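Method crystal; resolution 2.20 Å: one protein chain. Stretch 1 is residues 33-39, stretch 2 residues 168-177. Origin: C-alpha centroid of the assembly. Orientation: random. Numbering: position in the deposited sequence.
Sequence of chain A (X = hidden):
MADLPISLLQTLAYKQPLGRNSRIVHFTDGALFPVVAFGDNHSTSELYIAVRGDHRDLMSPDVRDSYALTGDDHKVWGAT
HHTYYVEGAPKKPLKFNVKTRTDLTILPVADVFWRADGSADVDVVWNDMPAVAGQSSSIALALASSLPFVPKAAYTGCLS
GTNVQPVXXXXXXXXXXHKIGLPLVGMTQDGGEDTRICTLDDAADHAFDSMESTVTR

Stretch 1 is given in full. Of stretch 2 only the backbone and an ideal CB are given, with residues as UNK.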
ATOM      1  N   PHE A  33      -1.122   0.270   2.006  1.00  6.68           N
ATOM      2  CA  PHE A  33      -0.249   1.207   1.406  1.00  7.10           C
ATOM      3  C   PHE A  33      -1.085   2.132   0.407  1.00  6.97           C
ATOM      4  O   PHE A  33      -2.143   1.743   0.035  1.00  7.42           O
ATOM      5  CB  PHE A  33       0.839   0.513   0.640  1.00  6.56           C
ATOM      6  CG  PHE A  33       0.347  -0.389  -0.524  1.00  4.47           C
ATOM      7  CD1 PHE A  33       0.493   0.029  -1.866  1.00  2.00           C
ATOM      8  CD2 PHE A  33      -0.067  -1.750  -0.268  1.00  3.51           C
ATOM      9  CE1 PHE A  33       0.086  -0.826  -2.946  1.00  4.84           C
ATOM     10  CE2 PHE A  33      -0.424  -2.608  -1.341  1.00 10.27           C
ATOM     11  CZ  PHE A  33      -0.306  -2.189  -2.662  1.00  5.80           C
ATOM     12  N   PRO A  34      -0.604   3.372   0.102  1.00  6.29           N
ATOM     13  CA  PRO A  34      -1.244   4.267  -0.848  1.00  6.85           C
ATOM     14  C   PRO A  34      -0.839   4.134  -2.229  1.00  6.74           C
ATOM     15  O   PRO A  34       0.283   3.695  -2.500  1.00  6.72           O
ATOM     16  CB  PRO A  34      -0.986   5.633  -0.256  1.00  7.35           C
ATOM     17  CG  PRO A  34       0.383   5.448   0.234  1.00  7.49           C
ATOM     18  CD  PRO A  34       0.387   4.096   0.908  1.00  6.14           C
ATOM     19  N   VAL A  35      -1.869   4.302  -3.108  1.00  8.57           N
ATOM     20  CA  VAL A  35      -1.708   4.154  -4.537  1.00  7.22           C
ATOM     21  C   VAL A  35      -2.211   5.408  -5.271  1.00  9.61           C
ATOM     22  O   VAL A  35      -3.409   5.768  -5.170  1.00  6.86           O
ATOM     23  CB  VAL A  35      -2.401   2.965  -5.108  1.00  8.76           C
ATOM     24  CG1 VAL A  35      -2.226   2.969  -6.767  1.00  3.23           C
ATOM     25  CG2 VAL A  35      -1.781   1.694  -4.559  1.00 10.24           C
ATOM     26  N   VAL A  36      -1.282   6.081  -5.991  1.00 10.46           N
ATOM     27  CA  VAL A  36      -1.671   7.339  -6.640  1.00 10.71           C
ATOM     28  C   VAL A  36      -1.593   7.089  -8.216  1.00 12.44           C
ATOM     29  O   VAL A  36      -0.773   6.251  -8.712  1.00 14.40           O
ATOM     30  CB  VAL A  36      -0.818   8.529  -6.155  1.00  9.50           C
ATOM     31  CG1 VAL A  36      -0.787   8.672  -4.641  1.00  5.21           C
ATOM     32  CG2 VAL A  36       0.605   8.479  -6.719  1.00  9.19           C
ATOM     33  N   ALA A  37      -2.451   7.782  -8.958  1.00 11.17           N
ATOM     34  CA  ALA A  37      -2.473   7.779 -10.393  1.00 10.21           C
ATOM     35  C   ALA A  37      -2.911   9.168 -10.878  1.00 10.78           C
ATOM     36  O   ALA A  37      -3.648   9.934 -10.139  1.00 10.20           O
ATOM     37  CB  ALA A  37      -3.370   6.741 -10.902  1.00 10.11           C
ATOM     38  N   PHE A  38      -2.402   9.504 -12.069  1.00  8.65           N
ATOM     39  CA  PHE A  38      -2.614  10.843 -12.754  1.00  9.37           C
ATOM     40  C   PHE A  38      -3.204  10.740 -14.137  1.00  7.44           C
ATOM     41  O   PHE A  38      -2.609  10.101 -14.971  1.00  9.42           O
ATOM     42  CB  PHE A  38      -1.273  11.632 -12.790  1.00  9.75           C
ATOM     43  CG  PHE A  38      -0.503  11.526 -11.488  1.00  9.80           C
ATOM     44  CD1 PHE A  38       0.432  10.523 -11.299  1.00  3.43           C
ATOM     45  CD2 PHE A  38      -0.771  12.399 -10.461  1.00 12.55           C
ATOM     46  CE1 PHE A  38       1.094  10.356 -10.040  1.00 10.71           C
ATOM     47  CE2 PHE A  38      -0.129  12.306  -9.239  1.00  9.89           C
ATOM     48  CZ  PHE A  38       0.831  11.251  -9.026  1.00 11.22           C
ATOM     49  N   GLY A  39      -4.318  11.425 -14.445  1.00  7.86           N
ATOM     50  CA  GLY A  39      -4.661  11.654 -15.887  1.00  7.57           C
ATOM     51  C   GLY A  39      -4.725  13.162 -16.237  1.00  7.59           C
ATOM     52  O   GLY A  39      -4.402  14.040 -15.383  1.00  5.45           O
ATOM     53  N   UNK A 168       7.910  10.164  -3.882  1.00  9.11           N
ATOM     54  CA  UNK A 168       7.170  11.338  -4.268  1.00  9.59           C
ATOM     55  C   UNK A 168       5.650  11.257  -3.811  1.00  8.94           C
ATOM     56  O   UNK A 168       5.112  10.213  -3.667  1.00  6.73           O
ATOM     57  CB  UNK A 168       7.275  11.507  -5.785  1.00  9.59           C
ATOM     58  N   UNK A 169       4.917  12.355  -3.814  1.00 10.65           N
ATOM     59  CA  UNK A 169       3.417  12.276  -3.593  1.00  9.12           C
ATOM     60  C   UNK A 169       2.969  12.004  -2.172  1.00  6.05           C
ATOM     61  O   UNK A 169       1.860  11.593  -1.979  1.00  5.55           O
ATOM     62  CB  UNK A 169       2.825  11.171  -4.471  1.00  9.12           C
ATOM     63  N   UNK A 170       3.801  12.241  -1.195  1.00  5.83           N
ATOM     64  CA  UNK A 170       3.426  12.051   0.203  1.00  7.54           C
ATOM     65  C   UNK A 170       2.086  12.700   0.632  1.00  8.40           C
ATOM     66  O   UNK A 170       1.217  12.119   1.215  1.00  9.29           O
ATOM     67  CB  UNK A 170       4.548  12.607   1.082  1.00  7.54           C
ATOM     68  N   UNK A 171       1.971  13.974   0.431  1.00 10.30           N
ATOM     69  CA  UNK A 171       0.741  14.648   0.626  1.00 10.38           C
ATOM     70  C   UNK A 171      -0.546  14.097  -0.022  1.00  9.47           C
ATOM     71  O   UNK A 171      -1.576  14.067   0.564  1.00  8.59           O
ATOM     72  CB  UNK A 171       0.951  16.083   0.138  1.00 10.38           C
ATOM     73  N   UNK A 172      -0.514  13.733  -1.280  1.00  8.36           N
ATOM     74  CA  UNK A 172      -1.645  13.100  -1.870  1.00  7.74           C
ATOM     75  C   UNK A 172      -1.877  11.648  -1.331  1.00  7.56           C
ATOM     76  O   UNK A 172      -3.050  11.201  -1.230  1.00  5.47           O
ATOM     77  CB  UNK A 172      -1.461  13.090  -3.389  1.00  7.74           C
ATOM     78  N   UNK A 173      -0.761  10.932  -1.116  1.00  5.90           N
ATOM     79  CA  UNK A 173      -0.783   9.646  -0.399  1.00  4.73           C
ATOM     80  C   UNK A 173      -1.429   9.708   0.939  1.00  6.37           C
ATOM     81  O   UNK A 173      -2.290   8.836   1.144  1.00  7.44           O
ATOM     82  CB  UNK A 173       0.640   9.113  -0.223  1.00  4.73           C
ATOM     83  N   UNK A 174      -1.171  10.763   1.770  1.00  6.52           N
ATOM     84  CA  UNK A 174      -1.714  10.892   3.124  1.00  7.35           C
ATOM     85  C   UNK A 174      -3.229  11.039   3.039  1.00 11.52           C
ATOM     86  O   UNK A 174      -3.980  10.470   3.879  1.00 12.35           O
ATOM     87  CB  UNK A 174      -1.094  12.083   3.857  1.00  7.35           C
ATOM     88  N   UNK A 175      -3.719  11.761   2.017  1.00  9.60           N
ATOM     89  CA  UNK A 175      -5.150  11.834   1.835  1.00 10.45           C
ATOM     90  C   UNK A 175      -5.829  10.461   1.912  1.00  8.40           C
ATOM     91  O   UNK A 175      -6.824  10.331   2.471  1.00 11.73           O
ATOM     92  CB  UNK A 175      -5.459  12.494   0.490  1.00 10.45           C
ATOM     93  N   UNK A 176      -5.257   9.430   1.334  1.00 10.39           N
ATOM     94  CA  UNK A 176      -5.857   8.132   1.145  1.00  8.67           C
ATOM     95  C   UNK A 176      -5.885   7.462   2.498  1.00  9.19           C
ATOM     96  O   UNK A 176      -6.822   6.751   2.876  1.00 11.03           O
ATOM     97  CB  UNK A 176      -5.099   7.296   0.112  1.00  8.67           C
ATOM     98  N   UNK A 177      -4.867   7.706   3.267  1.00  9.33           N
ATOM     99  CA  UNK A 177      -4.807   7.117   4.571  1.00  8.61           C
ATOM    100  C   UNK A 177      -5.783   7.827   5.507  1.00  8.08           C
ATOM    101  O   UNK A 177      -6.442   7.161   6.258  1.00  7.93           O
ATOM    102  CB  UNK A 177      -3.379   7.173   5.118  1.00  8.61           C
TER

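The strand 33-38 turns Pro34, Val36 and Phe38 toward stretch 2, while Val35 and Ala37 point away. It therefore offers an apolar strip, with no charged side chain, to a helix whose axis passes 7.7 Å away at 122°. No hydrogen bond links the two stretches, so the fit rests on shape and apolar contact.

Position 168 precedes the helix, and its CA-to-CB bond points sideways. No atom of stretch 1 lies within 5.5 Å of the ideal CB, so the strand sets no requirement and polar or long side chains would do. The residue is Gln168, which makes no contact with the strand.

Position 169 is the N-cap and has phi/psi of 74/20, a left-handed conformation that favours glycine or asparagine. Its CB, however, points toward the strand, with the ideal atom 4.2 Å from Val36 CG2 and 5.0 Å from Phe38 CZ. That setting rewards a sizeable apolar or aromatic group despite the backbone cost. It is Phe169, with chi1 in m. Its CD2 lies 3.9 Å from Val36 CG2, and its CE1 is 3.6 Å from Phe38 CZ, which sits over one face of the Phe169 ring. The two aromatic planes are inclined at 49° with centroids 4.7 Å apart, an oblique pairing.

At position 170 the helix begins and the CA-to-CB direction leads away from the strand; stretch 1 would accept almost anything, including no side chain. The residue is Gly170, whose O accepts a hydrogen bond from the backbone N of position 174. Position 171 is out of reach of the strand and could readily be polar; Asn171 occupies it without touching the strand.

Position 172 points toward the strand again, its ideal CB 4.6 Å from Val36 CG1. With Phe38 further along, a branched or flexible aliphatic chain such as leucine, isoleucine or methionine would suit. Leu172, in the t, p rotamer, places CD2 4.0 Å from Val36 CB and 3.8 Å from Phe38 CE2, so a single methyl bridges the two strand residues.

Position 173 stands at the closest backbone register, its CA 5.4 Å from the CA of Pro34. The ideal CB is 3.7 Å from Pro34 CG and 4.7 Å from Val36 CG1, so a chain that starts with slim, apolar carbons suits the place; alanine or a long unbranched chain would fit. Lys173 uses its aliphatic portion here: CG packs 3.5 Å from both Pro34 CG and Val36 CG1, while NZ is hydrogen-bonded elsewhere in the structure.

Position 174 points away and 175 is out of reach, so stretch 1 sets no condition on either, and small, large or polar side chains would all do. They are Ala174 and Arg175, and neither touches the strand.

Position 176 points toward the strand, with the ideal CB 4.5 Å from Pro34 CB. A small apolar residue can already make contact, and Ala176 does so, its CB 4.4 Å from Pro34 CB.

Position 177 points sideways with no strand atom near its ideal CB, leaving the choice open; Ala177 makes no close contact.

Stretch 2, residues 168-177: QFGNLKARAA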
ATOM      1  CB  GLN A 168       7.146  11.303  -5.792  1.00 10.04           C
ATOM      2  CG  GLN A 168       8.269  12.131  -6.497  1.00 15.92           C
ATOM      3  CD  GLN A 168       7.861  12.602  -7.911  1.00  8.66           C
ATOM      4  OE1 GLN A 168       7.812  13.801  -8.119  1.00  2.00           O
ATOM      5  NE2 GLN A 168       7.535  11.642  -8.863  1.00  6.06           N
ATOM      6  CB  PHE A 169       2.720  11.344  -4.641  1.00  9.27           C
ATOM      7  CG  PHE A 169       3.283  11.574  -6.082  1.00 11.90           C
ATOM      8  CD1 PHE A 169       3.129  12.837  -6.718  1.00 11.31           C
ATOM      9  CD2 PHE A 169       3.935  10.540  -6.805  1.00  8.16           C
ATOM     10  CE1 PHE A 169       3.716  13.083  -8.012  1.00  9.21           C
ATOM     11  CE2 PHE A 169       4.479  10.799  -8.100  1.00 10.49           C
ATOM     12  CZ  PHE A 169       4.390  12.079  -8.662  1.00  8.74           C
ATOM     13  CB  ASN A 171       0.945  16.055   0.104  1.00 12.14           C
ATOM     14  CG  ASN A 171      -0.100  16.942   0.634  1.00 20.54           C
ATOM     15  OD1 ASN A 171      -1.295  16.770   0.314  1.00 28.53           O
ATOM     16  ND2 ASN A 171       0.272  17.768   1.591  1.00 29.00           N
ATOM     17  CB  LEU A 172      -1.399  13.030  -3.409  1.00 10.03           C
ATOM     18  CG  LEU A 172      -2.434  12.381  -4.332  1.00  4.63           C
ATOM     19  CD1 LEU A 172      -3.616  13.202  -4.300  1.00  2.00           C
ATOM     20  CD2 LEU A 172      -1.809  12.388  -5.801  1.00  3.48           C
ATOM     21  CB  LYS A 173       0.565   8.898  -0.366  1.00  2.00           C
ATOM     22  CG  LYS A 173       0.882   8.332  -1.601  1.00  2.00           C
ATOM     23  CD  LYS A 173       2.413   7.943  -1.566  1.00 10.80           C
ATOM     24  CE  LYS A 173       2.871   7.761  -2.953  1.00 10.79           C
ATOM     25  NZ  LYS A 173       3.035   6.373  -3.258  1.00 16.11           N
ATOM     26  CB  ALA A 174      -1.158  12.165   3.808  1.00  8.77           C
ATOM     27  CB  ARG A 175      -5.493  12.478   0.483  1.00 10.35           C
ATOM     28  CG  ARG A 175      -4.968  13.813   0.289  1.00 16.06           C
ATOM     29  CD  ARG A 175      -5.705  14.761   1.197  1.00 23.44           C
ATOM     30  NE  ARG A 175      -5.438  16.123   0.784  1.00 25.77           N
ATOM     31  CZ  ARG A 175      -6.239  17.160   1.006  1.00 26.56           C
ATOM     32  NH1 ARG A 175      -7.433  17.016   1.678  1.00 21.71           N
ATOM     33  NH2 ARG A 175      -5.820  18.344   0.542  1.00 29.32           N
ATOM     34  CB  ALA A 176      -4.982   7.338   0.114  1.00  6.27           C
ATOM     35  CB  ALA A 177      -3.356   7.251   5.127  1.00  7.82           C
TER
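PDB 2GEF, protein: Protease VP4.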